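Local coordinates for B-agarase (Saccharophagus degradans, PDB 4BQ2), which hydrolyses the beta-linkages of agarose as a family 50 glycoside hydrolase, acting as an exo-beta-agarase, at residues 136-139 and 140-143; 213-216 and 217-220; 668-672 and 673-677; 730-733 and 734-738. All blocks are in the same frame, centred on the assembly; numbering follows the deposited sequence.

Contact 1. Residues 136-139 and 140-143; sequences SGLR and SNPP
L138 lays its CD2 methyl against the ring of P142, with CD2 3.8 Å from P142 CD and the two side chains crossing at about a right angle. The same leucine packs its CB beside the amide oxygen of N141, at 3.5 Å from OD1. That oxygen is claimed by S136, whose hydroxyl OG donates to N141 OD1 over a short 2.6 Å, in the carbonyl plane and on a lone pair, with a C=O...O angle of 129°. With chi1 at 60°, S136 OG sits between its own backbone N and carbonyl carbon, where it also accepts from L138 N at 3.1 Å: an ST turn. One hydroxyl thus ties the turn to the amide, and a water holds the other half of that amide, accepting from N141 ND2 (2.7 Å) and from S136 N. Since ND2 also bonds D120 OD2, both ends of the N141 amide are engaged, which should fix its rotation. G137 has a positive phi of 84°, at which a CB would press on S136 O. The buried loop lies between strands 110-115 and 150-155 of the agarase CBM-like region; S140 OG meets W154 N of the latter strand, while R139 NH2 bonds D712 O in a distant loop.

Contact 2. Residues 213-216 and 217-220; sequences VDYK and GKIH
K218 NZ donates to the backbone oxygen V213 O at 2.9 Å, and the same ammonium also bonds N210 O, so two carbonyls grip one charge. The lysine can reach back because the chain reverses in a type II beta turn from Y215 to K218, closed by K218 N to Y215 O at 3.1 Å. G217 holds the third position of the turn with a positive phi, where a side chain would collide with K216 O. The K218 chain is extended throughout, its CG anti to the backbone N, and the side chains of K218 and Y215 cross at about a right angle. The lysine CB lies over one face, 3.7 Å from the ring centroid of Y215, a CH-pi contact that is offset toward the rim. At V213 O the ammonium approaches from above the carbonyl plane, 47° out of it. The Y215 ring also meets that of H660, and its hydroxyl bonds a glycerol probably left from crystallisation. This surface loop lies between strand 180-191 and helix 222-235, and H220 N bonds E224 OE1 on that helix. Across the mouth of the turn D214 OD1 comes to the edge of the H220 ring, near its plane, with the carboxylate turned 64° from the imidazole. Their bond, H220 NE2 to D214 OD1, is weak: 3.0 Å long but bent to 122°. A water also bridges the loop, donating to Y215 O at 3.3 Å and lying 3.1 Å from H220 NE2.

Contact 3. Residues 668-672 and 673-677; sequences IHAAS and QADRG
A670 turns its methyl toward the start of helix 673-688, where CB packs 3.8 Å from R676 CG and also touches the carboxylate of D675. One residue on, the backbone A671 N donates to D675 OD2 at 2.8 Å, nearly straight at 162° and on the lone pair that faces away from the other carboxylate oxygen. The methyl of A671 rests 3.5 Å from that same D675 OD2, so the oxygen is flanked by two alanines; S83 OG supplies it with a further hydrogen bond. The aspartate reaches back over the loop because its CG stands anti to the backbone N, chi1 -169°. S672 then occupies the N-cap position. Its OG, held between backbone N and carbonyl carbon, accepts from D675 N at 3.1 Å with an angle of 168°. The carbonyl S672 O meanwhile receives R676 N at 2.8 Å, the first full turn of helical bonding.

Beyond the turn, the guanidinium of R676 leads away from the loop: NE bonds I655 O, NH2 bonds G719 O, and Y728 makes a cation-pi contact with it. Q673 N, the first amide of the helix, is taken up by D659 OD2. With a serine hydroxyl and two carboxylates gathered here, the position near the helix N terminus would probably favour the charged form of D675, and this aspartate pins the incoming loop to the first turn.

Contact 4. Residues 730-733 and 734-738; sequences EMVD and AAKEV
D733 and E737 run side by side on the outer face of the helix, pointing the same way, with D733 OD2 3.8 Å from E737 CG. Their carboxylates, planes 33° apart, bring OD2 of D733 and OE2 of E737 to 4.5 Å. A water donates to both, at 2.7 Å to D733 OD1 and 2.9 Å to E737 OE2, and probably softens the approach of the two acids. One residue earlier, V732 and K736 likewise lie alongside each other: the aliphatic CE of K736 lies 3.8 Å from V732 CG1, the lysine chain being extended from a CG set anti to the carbonyl carbon (chi1 -65°). Its ammonium makes a weak hydrogen bond to N409 OD1, and both side chains touch W410 of helix 394-410. Beneath these pairs lie the helix backbone bonds, with A735 N to M731 O at 2.8 Å and K736 N to V732 O at 2.9 Å. On the buried side, A734 packs on Y680, and A735 on F412 and F720, while M731 rests against R676 and Y680 of helix 673-688. Regular i to i+4 bonding, one charged face and one apolar face together make this an amphipathic alpha helix, laid between two neighbouring helices.

From the N terminus, contact 1 lies within the loop between strands 110-115 and 150-155, and contact 2 follows in the connection from strand 180-191 to helix 222-235. Contact 3 comes far later, where the loop after strand 648-652 enters helix 673-688, and contact 4 lies on helix 729-739 near the C terminus. All four are local and in series, so none nests in or crosses another. In space, contacts 3 and 4 touch: Q673 O packs 3.4 Å from E730 CB, and G677 O the same distance from A734 CB. Contact 1 reaches the loop at D712 to Y716, and contact 3 reaches strands 84-92 and 97-104, joining the CBM-like region to the later part of the chain.

Contact 1. Residues 136-139 and 140-143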
loop_
_atom_site.group_PDB
_atom_site.type_symbol
_atom_site.label_atom_id
_atom_site.label_comp_id
_atom_site.label_asym_id
_atom_site.label_seq_id
_atom_site.Cartn_x
_atom_site.Cartn_y
_atom_site.Cartn_z
ATOM N N SER A 136 15.633 10.878 -6.052
ATOM C CA SER A 136 15.637 10.071 -7.275
ATOM C C SER A 136 14.245 9.711 -7.810
ATOM O O SER A 136 14.102 9.330 -8.985
ATOM C CB SER A 136 16.329 8.765 -6.954
ATOM O OG SER A 136 15.605 8.106 -5.912
ATOM N N GLY A 137 13.231 9.779 -6.943
ATOM C CA GLY A 137 11.895 9.307 -7.306
ATOM C C GLY A 137 11.721 7.812 -7.111
ATOM O O GLY A 137 10.783 7.213 -7.666
ATOM N N LEU A 138 12.614 7.227 -6.315
ATOM C CA LEU A 138 12.507 5.856 -5.837
ATOM C C LEU A 138 12.113 5.902 -4.357
ATOM O O LEU A 138 12.624 6.758 -3.624
ATOM C CB LEU A 138 13.862 5.173 -5.970
ATOM C CG LEU A 138 14.167 4.557 -7.350
ATOM C CD1 LEU A 138 14.291 5.620 -8.424
ATOM C CD2 LEU A 138 15.430 3.727 -7.235
ATOM N N ARG A 139 11.202 5.013 -3.920
ATOM C CA ARG A 139 10.786 4.987 -2.514
ATOM C C ARG A 139 11.974 4.641 -1.632
ATOM O O ARG A 139 12.098 5.138 -0.532
ATOM C CB ARG A 139 9.639 3.973 -2.262
ATOM C CG ARG A 139 9.053 4.075 -0.843
ATOM C CD ARG A 139 8.573 5.504 -0.556
ATOM N NE ARG A 139 7.682 5.999 -1.621
ATOM C CZ ARG A 139 6.354 5.935 -1.606
ATOM N NH1 ARG A 139 5.706 5.430 -0.548
ATOM N NH2 ARG A 139 5.666 6.412 -2.640
ATOM N N SER A 140 12.843 3.772 -2.135
ATOM C CA SER A 140 14.129 3.534 -1.523
ATOM C C SER A 140 15.128 3.334 -2.645
ATOM O O SER A 140 14.800 2.803 -3.737
ATOM C CB SER A 140 14.101 2.313 -0.602
ATOM O OG SER A 140 15.064 2.452 0.430
ATOM N N ASN A 141 16.350 3.765 -2.364
ATOM C CA ASN A 141 17.403 3.810 -3.344
ATOM C C ASN A 141 18.278 2.603 -3.304
ATOM O O ASN A 141 18.375 1.920 -2.274
ATOM C CB ASN A 141 18.288 5.065 -3.095
ATOM C CG ASN A 141 17.768 6.297 -3.807
ATOM O OD1 ASN A 141 16.888 6.204 -4.669
ATOM N ND2 ASN A 141 18.295 7.469 -3.448
ATOM N N PRO A 142 19.007 2.368 -4.413
ATOM C CA PRO A 142 20.115 1.434 -4.291
ATOM C C PRO A 142 21.095 2.021 -3.283
ATOM O O PRO A 142 21.069 3.227 -3.053
ATOM C CB PRO A 142 20.726 1.396 -5.710
ATOM C CG PRO A 142 20.173 2.573 -6.426
ATOM C CD PRO A 142 18.888 2.970 -5.754
ATOM N N PRO A 143 21.950 1.193 -2.676
ATOM C CA PRO A 143 22.874 1.781 -1.690
ATOM C C PRO A 143 23.836 2.793 -2.327
ATOM O O PRO A 143 24.124 2.695 -3.520
ATOM C CB PRO A 143 23.634 0.562 -1.149
ATOM C CG PRO A 143 23.396 -0.529 -2.125
ATOM C CD PRO A 143 22.040 -0.272 -2.708
HETATM O O HOH W 1 18.052 10.077 -4.259
#

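Contact 2. Residues 213-216 and 217-220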
loop_
_atom_site.group_PDB
_atom_site.type_symbol
_atom_site.label_atom_id
_atom_site.label_comp_id
_atom_site.label_asym_id
_atom_site.label_seq_id
_atom_site.Cartn_x
_atom_site.Cartn_y
_atom_site.Cartn_z
ATOM N N VAL A 213 22.939 -6.363 -10.870
ATOM C CA VAL A 213 22.882 -7.508 -9.971
ATOM C C VAL A 213 22.415 -8.750 -10.724
ATOM O O VAL A 213 21.433 -8.686 -11.449
ATOM C CB VAL A 213 21.892 -7.215 -8.809
ATOM C CG1 VAL A 213 21.898 -8.339 -7.800
ATOM C CG2 VAL A 213 22.240 -5.900 -8.101
ATOM N N ASP A 214 23.093 -9.880 -10.560
ATOM C CA ASP A 214 22.548 -11.130 -11.091
ATOM C C ASP A 214 21.820 -11.830 -9.942
ATOM O O ASP A 214 22.220 -11.721 -8.788
ATOM C CB ASP A 214 23.639 -12.013 -11.728
ATOM C CG ASP A 214 23.078 -13.270 -12.428
ATOM O OD1 ASP A 214 21.941 -13.274 -12.977
ATOM O OD2 ASP A 214 23.795 -14.291 -12.430
ATOM N N TYR A 215 20.720 -12.496 -10.256
ATOM C CA TYR A 215 19.929 -13.217 -9.265
ATOM C C TYR A 215 19.301 -14.387 -9.965
ATOM O O TYR A 215 19.205 -14.381 -11.193
ATOM C CB TYR A 215 18.840 -12.316 -8.662
ATOM C CG TYR A 215 17.996 -11.525 -9.646
ATOM C CD1 TYR A 215 16.882 -12.092 -10.268
ATOM C CD2 TYR A 215 18.281 -10.204 -9.915
ATOM C CE1 TYR A 215 16.100 -11.361 -11.154
ATOM C CE2 TYR A 215 17.523 -9.468 -10.811
ATOM C CZ TYR A 215 16.420 -10.049 -11.415
ATOM O OH TYR A 215 15.646 -9.285 -12.268
ATOM N N LYS A 216 18.892 -15.396 -9.205
ATOM C CA LYS A 216 18.146 -16.523 -9.756
ATOM C C LYS A 216 16.924 -16.022 -10.540
ATOM O O LYS A 216 16.205 -15.130 -10.087
ATOM C CB LYS A 216 17.724 -17.469 -8.642
ATOM C CG LYS A 216 17.011 -18.709 -9.147
ATOM C CD LYS A 216 16.796 -19.717 -8.028
ATOM C CE LYS A 216 16.407 -21.065 -8.608
ATOM N NZ LYS A 216 16.121 -22.059 -7.540
ATOM N N GLY A 217 16.721 -16.570 -11.731
ATOM C CA GLY A 217 15.581 -16.208 -12.565
ATOM C C GLY A 217 15.786 -15.004 -13.465
ATOM O O GLY A 217 14.989 -14.781 -14.371
ATOM N N LYS A 218 16.867 -14.250 -13.272
ATOM C CA LYS A 218 17.108 -13.085 -14.127
ATOM C C LYS A 218 17.193 -13.505 -15.603
ATOM O O LYS A 218 17.776 -14.551 -15.910
ATOM C CB LYS A 218 18.373 -12.344 -13.717
ATOM C CG LYS A 218 18.582 -11.046 -14.476
ATOM C CD LYS A 218 19.731 -10.225 -13.933
ATOM C CE LYS A 218 19.955 -9.010 -14.794
ATOM N NZ LYS A 218 21.129 -8.214 -14.339
ATOM N N ILE A 219 16.592 -12.708 -16.493
ATOM C CA ILE A 219 16.588 -13.014 -17.930
ATOM C C ILE A 219 17.829 -12.345 -18.557
ATOM O O ILE A 219 18.033 -11.159 -18.392
ATOM C CB ILE A 219 15.262 -12.565 -18.609
ATOM C CG1 ILE A 219 14.064 -13.381 -18.084
ATOM C CG2 ILE A 219 15.345 -12.543 -20.143
ATOM C CD1 ILE A 219 14.057 -14.865 -18.417
ATOM N N HIS A 220 18.647 -13.125 -19.263
ATOM C CA HIS A 220 19.871 -12.588 -19.902
ATOM C C HIS A 220 19.791 -12.493 -21.432
ATOM O O HIS A 220 20.663 -11.897 -22.070
ATOM C CB HIS A 220 21.089 -13.401 -19.471
ATOM C CG HIS A 220 21.330 -13.400 -17.991
ATOM N ND1 HIS A 220 21.860 -12.314 -17.324
ATOM C CD2 HIS A 220 21.152 -14.365 -17.058
ATOM C CE1 HIS A 220 21.980 -12.605 -16.039
ATOM N NE2 HIS A 220 21.569 -13.847 -15.853
HETATM O O HOH W 2 20.453 -15.946 -13.798
#

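Contact 3. Residues 668-672 and 673-677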
loop_
_atom_site.group_PDB
_atom_site.type_symbol
_atom_site.label_atom_id
_atom_site.label_comp_id
_atom_site.label_asym_id
_atom_site.label_seq_id
_atom_site.Cartn_x
_atom_site.Cartn_y
_atom_site.Cartn_z
ATOM N N ILE A 668 5.687 -5.007 3.788
ATOM C CA ILE A 668 5.928 -6.105 4.694
ATOM C C ILE A 668 7.019 -6.944 4.045
ATOM O O ILE A 668 7.008 -7.135 2.827
ATOM C CB ILE A 668 4.651 -6.946 4.956
ATOM C CG1 ILE A 668 3.593 -6.111 5.725
ATOM C CG2 ILE A 668 5.024 -8.259 5.665
ATOM C CD1 ILE A 668 3.951 -5.737 7.187
ATOM N N HIS A 669 7.987 -7.379 4.847
ATOM C CA HIS A 669 9.282 -7.870 4.322
ATOM C C HIS A 669 9.532 -9.338 4.689
ATOM O O HIS A 669 9.306 -9.751 5.839
ATOM C CB HIS A 669 10.458 -7.018 4.876
ATOM C CG HIS A 669 10.360 -5.542 4.590
ATOM N ND1 HIS A 669 11.255 -4.630 5.105
ATOM C CD2 HIS A 669 9.472 -4.823 3.857
ATOM C CE1 HIS A 669 10.935 -3.411 4.691
ATOM N NE2 HIS A 669 9.851 -3.502 3.936
ATOM N N ALA A 670 10.038 -10.097 3.719
ATOM C CA ALA A 670 10.443 -11.478 3.891
ATOM C C ALA A 670 11.931 -11.591 3.590
ATOM O O ALA A 670 12.521 -10.683 2.976
ATOM C CB ALA A 670 9.656 -12.386 2.944
ATOM N N ALA A 671 12.509 -12.718 3.984
ATOM C CA ALA A 671 13.965 -12.951 3.904
ATOM C C ALA A 671 14.386 -13.400 2.524
ATOM O O ALA A 671 15.569 -13.329 2.192
ATOM C CB ALA A 671 14.379 -13.998 4.920
ATOM N N SER A 672 13.413 -13.857 1.723
ATOM C CA SER A 672 13.664 -14.533 0.443
ATOM C C SER A 672 12.351 -14.811 -0.228
ATOM O O SER A 672 11.276 -14.699 0.437
ATOM C CB SER A 672 14.387 -15.880 0.672
ATOM O OG SER A 672 13.522 -16.859 1.213
ATOM N N GLN A 673 12.399 -15.225 -1.507
ATOM C CA GLN A 673 11.150 -15.561 -2.211
ATOM C C GLN A 673 10.416 -16.682 -1.502
ATOM O O GLN A 673 9.188 -16.633 -1.380
ATOM C CB GLN A 673 11.416 -15.956 -3.693
ATOM C CG GLN A 673 11.910 -14.793 -4.549
ATOM C CD GLN A 673 11.006 -13.607 -4.452
ATOM O OE1 GLN A 673 11.457 -12.447 -4.244
ATOM N NE2 GLN A 673 9.721 -13.866 -4.544
ATOM N N ALA A 674 11.148 -17.695 -1.019
ATOM C CA ALA A 674 10.496 -18.791 -0.264
ATOM C C ALA A 674 9.836 -18.297 1.012
ATOM O O ALA A 674 8.727 -18.730 1.371
ATOM C CB ALA A 674 11.459 -19.927 0.062
ATOM N N ASP A 675 10.535 -17.422 1.723
ATOM C CA ASP A 675 9.943 -16.827 2.930
ATOM C C ASP A 675 8.715 -15.967 2.556
ATOM O O ASP A 675 7.746 -15.918 3.319
ATOM C CB ASP A 675 11.018 -16.031 3.670
ATOM C CG ASP A 675 10.582 -15.583 5.088
ATOM O OD1 ASP A 675 9.923 -16.346 5.797
ATOM O OD2 ASP A 675 10.912 -14.452 5.484
ATOM N N ARG A 676 8.737 -15.299 1.397
ATOM C CA ARG A 676 7.554 -14.551 0.933
ATOM C C ARG A 676 6.372 -15.497 0.867
ATOM O O ARG A 676 5.266 -15.150 1.337
ATOM C CB ARG A 676 7.716 -13.965 -0.477
ATOM C CG ARG A 676 8.503 -12.684 -0.633
ATOM C CD ARG A 676 8.469 -12.362 -2.137
ATOM N NE ARG A 676 7.341 -11.538 -2.584
ATOM C CZ ARG A 676 6.872 -11.469 -3.832
ATOM N NH1 ARG A 676 7.416 -12.198 -4.811
ATOM N NH2 ARG A 676 5.889 -10.610 -4.129
ATOM N N GLY A 677 6.620 -16.690 0.307
ATOM C CA GLY A 677 5.572 -17.721 0.180
ATOM C C GLY A 677 5.045 -18.207 1.526
ATOM O O GLY A 677 3.813 -18.318 1.749
#

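Contact 4. Residues 730-733 and 734-738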
loop_
_atom_site.group_PDB
_atom_site.type_symbol
_atom_site.label_atom_id
_atom_site.label_comp_id
_atom_site.label_asym_id
_atom_site.label_seq_id
_atom_site.Cartn_x
_atom_site.Cartn_y
_atom_site.Cartn_z
ATOM N N GLU A 730 7.492 -19.415 -6.110
ATOM C CA GLU A 730 7.228 -19.492 -4.647
ATOM C C GLU A 730 5.852 -18.901 -4.313
ATOM O O GLU A 730 5.175 -19.371 -3.400
ATOM C CB GLU A 730 8.319 -18.742 -3.847
ATOM C CG GLU A 730 9.727 -19.333 -4.088
ATOM C CD GLU A 730 10.416 -18.792 -5.331
ATOM O OE1 GLU A 730 9.797 -18.058 -6.147
ATOM O OE2 GLU A 730 11.612 -19.092 -5.505
ATOM N N MET A 731 5.448 -17.859 -5.034
ATOM C CA MET A 731 4.151 -17.209 -4.755
ATOM C C MET A 731 3.004 -18.061 -5.336
ATOM O O MET A 731 1.955 -18.276 -4.681
ATOM C CB MET A 731 4.127 -15.772 -5.305
ATOM C CG MET A 731 5.043 -14.772 -4.584
ATOM S SD MET A 731 4.978 -14.872 -2.764
ATOM C CE MET A 731 3.246 -14.579 -2.491
ATOM N N VAL A 732 3.231 -18.587 -6.535
ATOM C CA VAL A 732 2.279 -19.536 -7.135
ATOM C C VAL A 732 1.993 -20.721 -6.203
ATOM O O VAL A 732 0.834 -21.059 -5.928
ATOM C CB VAL A 732 2.780 -20.083 -8.472
ATOM C CG1 VAL A 732 1.840 -21.188 -8.974
ATOM C CG2 VAL A 732 2.873 -18.970 -9.511
ATOM N N ASP A 733 3.044 -21.351 -5.714
ATOM C CA ASP A 733 2.834 -22.477 -4.832
ATOM C C ASP A 733 2.051 -22.088 -3.589
ATOM O O ASP A 733 1.122 -22.808 -3.210
ATOM C CB ASP A 733 4.147 -23.121 -4.460
ATOM C CG ASP A 733 3.938 -24.436 -3.805
ATOM O OD1 ASP A 733 3.678 -25.396 -4.526
ATOM O OD2 ASP A 733 3.976 -24.489 -2.568
ATOM N N ALA A 734 2.392 -20.935 -2.986
ATOM C CA ALA A 734 1.709 -20.484 -1.767
ATOM C C ALA A 734 0.242 -20.231 -2.058
ATOM O O ALA A 734 -0.623 -20.625 -1.282
ATOM C CB ALA A 734 2.389 -19.239 -1.185
ATOM N N ALA A 735 -0.042 -19.615 -3.198
ATOM C CA ALA A 735 -1.425 -19.362 -3.594
ATOM C C ALA A 735 -2.193 -20.665 -3.817
ATOM O O ALA A 735 -3.332 -20.804 -3.344
ATOM C CB ALA A 735 -1.487 -18.448 -4.820
ATOM N N LYS A 736 -1.577 -21.628 -4.483
ATOM C CA LYS A 736 -2.265 -22.903 -4.708
ATOM C C LYS A 736 -2.563 -23.654 -3.415
ATOM O O LYS A 736 -3.630 -24.262 -3.290
ATOM C CB LYS A 736 -1.510 -23.811 -5.689
ATOM C CG LYS A 736 -1.415 -23.266 -7.106
ATOM C CD LYS A 736 -0.726 -24.322 -7.973
ATOM C CE LYS A 736 -0.702 -23.973 -9.438
ATOM N NZ LYS A 736 -0.420 -25.232 -10.225
ATOM N N GLU A 737 -1.633 -23.607 -2.460
ATOM C CA GLU A 737 -1.821 -24.282 -1.170
ATOM C C GLU A 737 -3.002 -23.705 -0.406
ATOM O O GLU A 737 -3.828 -24.441 0.170
ATOM C CB GLU A 737 -0.537 -24.173 -0.321
ATOM C CG GLU A 737 0.622 -25.065 -0.823
ATOM C CD GLU A 737 0.523 -26.536 -0.358
ATOM O OE1 GLU A 737 0.011 -26.758 0.764
ATOM O OE2 GLU A 737 0.965 -27.466 -1.094
ATOM N N VAL A 738 -3.085 -22.375 -0.391
ATOM C CA VAL A 738 -4.175 -21.685 0.290
ATOM C C VAL A 738 -5.490 -21.900 -0.451
ATOM O O VAL A 738 -6.538 -22.213 0.172
ATOM C CB VAL A 738 -3.876 -20.163 0.375
ATOM C CG1 VAL A 738 -5.138 -19.378 0.801
ATOM C CG2 VAL A 738 -2.729 -19.901 1.366
HETATM O O HOH W 3 2.186 -27.522 -3.708
#